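Local coordinates for maltose/maltodextrin-binding protein (Thermus thermophilus, PDB 2GH9), which binds maltotriose as a periplasmic maltodextrin-binding protein, probably delivering the sugar to a membrane transporter, at residues G161-F166 with K194-I199. Sequence-based numbering, arbitrary orientation.
Sequences GFFKAF and KALQFI
Ala195 seats its methyl on the ring of Phe163 where helices 156-166 and 189-204 of this periplasmic binding protein fold cross, an example of helix packing carried by rings, with no hydrogen bond passing directly from one segment to the other. The axes of the two short segments come within 9.0 Å at 128° between their directions, a spacing filled largely by four phenylalanine rings, with Ala195 at the closest approach of the backbones.

Two CH-pi contacts join the helices. Ala195 CB lies 3.4 Å from the centroid of the Phe163 ring, only 7° off its normal and almost equally close to all six carbons. Lys194 CB sits less centrally over a face of Phe166, 3.6 Å from Phe166 CD1.

The aromatic pair is T-shaped: Phe198, its CG anti to the backbone N, sets its CE2 corner over the centre of the Phe162 ring, with centroids 4.8 Å apart and planes at 73°.

Apolar contacts close the remaining seams. Leu196 CD2 and Ile199 CD1 approach Phe163 obliquely, while Phe166 packs obliquely against Ala195 CA and Phe198 CB, its CE2 lying 3.7 Å from Phe198 CB. An alanine at Phe166 would probably open a gap beside Lys194 CB, Ala195 CA and Phe198 CB.

Around this core, Trp348 meets the Phe163 ring edge-to-face, and helix 363-378 covers Leu196. The side chain of Phe163 is about 12 Å from a bound glucose unit, so the contact lies near the sugar without touching it.

At the exposed margin, the extended Lys194 side chain leaves the apolar packing, and one water bridges the helices, donating to Phe166 O and accepting from Lys194 NZ at 3.0 Å.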
ATOM      1  N   GLY A 161      -4.125   0.256 -10.638  1.00 18.83           N
ATOM      2  CA  GLY A 161      -3.978  -0.858 -11.564  1.00 19.53           C
ATOM      3  C   GLY A 161      -4.820  -0.748 -12.820  1.00 19.65           C
ATOM      4  O   GLY A 161      -4.398  -1.160 -13.898  1.00 20.13           O
ATOM      5  N   PHE A 162      -6.004  -0.186 -12.675  1.00 19.33           N
ATOM      6  CA  PHE A 162      -6.856   0.121 -13.826  1.00 20.07           C
ATOM      7  C   PHE A 162      -6.257   1.277 -14.658  1.00 20.16           C
ATOM      8  O   PHE A 162      -6.299   1.253 -15.881  1.00 19.27           O
ATOM      9  CB  PHE A 162      -8.274   0.468 -13.364  1.00 19.25           C
ATOM     10  CG  PHE A 162      -8.887  -0.563 -12.474  1.00 19.20           C
ATOM     11  CD1 PHE A 162      -8.745  -1.912 -12.752  1.00 19.43           C
ATOM     12  CD2 PHE A 162      -9.642  -0.179 -11.361  1.00 18.98           C
ATOM     13  CE1 PHE A 162      -9.305  -2.880 -11.924  1.00 19.88           C
ATOM     14  CE2 PHE A 162     -10.213  -1.124 -10.542  1.00 19.26           C
ATOM     15  CZ  PHE A 162     -10.037  -2.488 -10.813  1.00 18.38           C
ATOM     16  N   PHE A 163      -5.674   2.264 -13.998  1.00 20.15           N
ATOM     17  CA  PHE A 163      -4.992   3.343 -14.716  1.00 21.52           C
ATOM     18  C   PHE A 163      -3.784   2.819 -15.525  1.00 21.56           C
ATOM     19  O   PHE A 163      -3.580   3.220 -16.675  1.00 21.99           O
ATOM     20  CB  PHE A 163      -4.596   4.495 -13.770  1.00 21.80           C
ATOM     21  CG  PHE A 163      -5.730   5.447 -13.447  1.00 22.14           C
ATOM     22  CD1 PHE A 163      -5.766   6.733 -13.994  1.00 23.84           C
ATOM     23  CD2 PHE A 163      -6.733   5.075 -12.563  1.00 22.40           C
ATOM     24  CE1 PHE A 163      -6.797   7.627 -13.675  1.00 22.34           C
ATOM     25  CE2 PHE A 163      -7.777   5.961 -12.242  1.00 22.06           C
ATOM     26  CZ  PHE A 163      -7.789   7.252 -12.805  1.00 21.88           C
ATOM     27  N   LYS A 164      -3.029   1.899 -14.928  1.00 21.76           N
ATOM     28  CA  LYS A 164      -1.924   1.202 -15.595  1.00 22.35           C
ATOM     29  C   LYS A 164      -2.397   0.360 -16.794  1.00 22.41           C
ATOM     30  O   LYS A 164      -1.848   0.483 -17.898  1.00 22.82           O
ATOM     31  CB  LYS A 164      -1.149   0.339 -14.584  1.00 21.96           C
ATOM     32  CG  LYS A 164       0.098  -0.335 -15.163  1.00 23.08           C
ATOM     33  CD  LYS A 164       1.071  -0.755 -14.070  1.00 23.80           C
ATOM     34  CE  LYS A 164       2.378  -1.249 -14.657  1.00 24.78           C
ATOM     35  NZ  LYS A 164       3.068  -0.168 -15.375  1.00 26.80           N
ATOM     36  N   ALA A 165      -3.429  -0.452 -16.600  1.00 22.48           N
ATOM     37  CA  ALA A 165      -4.012  -1.203 -17.705  1.00 23.62           C
ATOM     38  C   ALA A 165      -4.338  -0.281 -18.913  1.00 24.19           C
ATOM     39  O   ALA A 165      -3.981  -0.579 -20.054  1.00 24.50           O
ATOM     40  CB  ALA A 165      -5.260  -1.962 -17.250  1.00 22.73           C
ATOM     41  N   PHE A 166      -4.987   0.852 -18.649  1.00 25.18           N
ATOM     42  CA  PHE A 166      -5.417   1.762 -19.715  1.00 25.37           C
ATOM     43  C   PHE A 166      -4.309   2.658 -20.285  1.00 26.35           C
ATOM     44  O   PHE A 166      -4.534   3.347 -21.280  1.00 26.87           O
ATOM     45  CB  PHE A 166      -6.610   2.609 -19.263  1.00 25.65           C
ATOM     46  CG  PHE A 166      -7.904   1.852 -19.221  1.00 25.53           C
ATOM     47  CD1 PHE A 166      -8.547   1.481 -20.408  1.00 24.85           C
ATOM     48  CD2 PHE A 166      -8.493   1.524 -18.021  1.00 24.00           C
ATOM     49  CE1 PHE A 166      -9.731   0.791 -20.385  1.00 24.49           C
ATOM     50  CE2 PHE A 166      -9.691   0.845 -17.993  1.00 26.61           C
ATOM     51  CZ  PHE A 166     -10.308   0.467 -19.195  1.00 25.38           C
ATOM     52  N   LYS A 194     -10.571   6.843 -19.650  1.00 27.93           N
ATOM     53  CA  LYS A 194     -10.946   5.429 -19.786  1.00 28.24           C
ATOM     54  C   LYS A 194     -10.957   4.694 -18.437  1.00 27.26           C
ATOM     55  O   LYS A 194     -11.836   3.861 -18.190  1.00 26.63           O
ATOM     56  CB  LYS A 194     -10.035   4.720 -20.775  1.00 28.51           C
ATOM     57  CG  LYS A 194     -10.160   5.206 -22.228  1.00 29.72           C
ATOM     58  CD  LYS A 194      -8.865   4.932 -22.996  1.00 30.42           C
ATOM     59  CE  LYS A 194      -8.936   5.316 -24.459  1.00 32.30           C
ATOM     60  NZ  LYS A 194      -7.572   5.458 -25.072  1.00 33.49           N
ATOM     61  N   ALA A 195      -9.976   4.990 -17.577  1.00 26.91           N
ATOM     62  CA  ALA A 195      -9.934   4.412 -16.242  1.00 26.44           C
ATOM     63  C   ALA A 195     -11.176   4.798 -15.468  1.00 26.05           C
ATOM     64  O   ALA A 195     -11.835   3.945 -14.881  1.00 25.25           O
ATOM     65  CB  ALA A 195      -8.687   4.859 -15.481  1.00 26.59           C
ATOM     66  N   LEU A 196     -11.505   6.088 -15.473  1.00 25.96           N
ATOM     67  CA  LEU A 196     -12.657   6.575 -14.706  1.00 26.20           C
ATOM     68  C   LEU A 196     -14.002   6.042 -15.218  1.00 25.91           C
ATOM     69  O   LEU A 196     -14.903   5.774 -14.417  1.00 26.38           O
ATOM     70  CB  LEU A 196     -12.701   8.101 -14.686  1.00 26.64           C
ATOM     71  CG  LEU A 196     -11.636   8.829 -13.872  1.00 27.15           C
ATOM     72  CD1 LEU A 196     -11.991  10.333 -13.820  1.00 29.83           C
ATOM     73  CD2 LEU A 196     -11.527   8.219 -12.477  1.00 26.06           C
ATOM     74  N   GLN A 197     -14.131   5.875 -16.531  1.00 26.41           N
ATOM     75  CA  GLN A 197     -15.339   5.226 -17.102  1.00 26.33           C
ATOM     76  C   GLN A 197     -15.486   3.749 -16.684  1.00 25.87           C
ATOM     77  O   GLN A 197     -16.567   3.300 -16.291  1.00 25.98           O
ATOM     78  CB  GLN A 197     -15.318   5.337 -18.627  1.00 26.92           C
ATOM     79  CG  GLN A 197     -16.661   5.004 -19.294  1.00 28.08           C
ATOM     80  CD  GLN A 197     -17.828   5.833 -18.738  1.00 29.77           C
ATOM     81  OE1 GLN A 197     -17.829   7.058 -18.825  1.00 32.84           O
ATOM     82  NE2 GLN A 197     -18.796   5.166 -18.148  1.00 30.23           N
ATOM     83  N   PHE A 198     -14.398   2.988 -16.745  1.00 25.61           N
ATOM     84  CA  PHE A 198     -14.427   1.613 -16.233  1.00 25.23           C
ATOM     85  C   PHE A 198     -14.810   1.562 -14.743  1.00 25.29           C
ATOM     86  O   PHE A 198     -15.628   0.712 -14.322  1.00 24.39           O
ATOM     87  CB  PHE A 198     -13.085   0.905 -16.450  1.00 24.83           C
ATOM     88  CG  PHE A 198     -12.987  -0.393 -15.716  1.00 24.21           C
ATOM     89  CD1 PHE A 198     -13.755  -1.463 -16.110  1.00 22.33           C
ATOM     90  CD2 PHE A 198     -12.171  -0.530 -14.606  1.00 23.04           C
ATOM     91  CE1 PHE A 198     -13.722  -2.653 -15.419  1.00 21.90           C
ATOM     92  CE2 PHE A 198     -12.134  -1.721 -13.904  1.00 21.98           C
ATOM     93  CZ  PHE A 198     -12.899  -2.788 -14.318  1.00 23.50           C
ATOM     94  N   ILE A 199     -14.215   2.462 -13.946  1.00 25.63           N
ATOM     95  CA  ILE A 199     -14.556   2.538 -12.528  1.00 26.03           C
ATOM     96  C   ILE A 199     -16.037   2.906 -12.360  1.00 26.62           C
ATOM     97  O   ILE A 199     -16.740   2.253 -11.599  1.00 26.51           O
ATOM     98  CB  ILE A 199     -13.624   3.464 -11.712  1.00 25.89           C
ATOM     99  CG1 ILE A 199     -12.185   2.931 -11.732  1.00 25.40           C
ATOM    100  CG2 ILE A 199     -14.137   3.586 -10.259  1.00 24.92           C
ATOM    101  CD1 ILE A 199     -11.095   3.976 -11.474  1.00 25.61           C
TER
HETATM  102  O   HOH W   1      -5.223   5.147 -23.199  1.00 45.49           O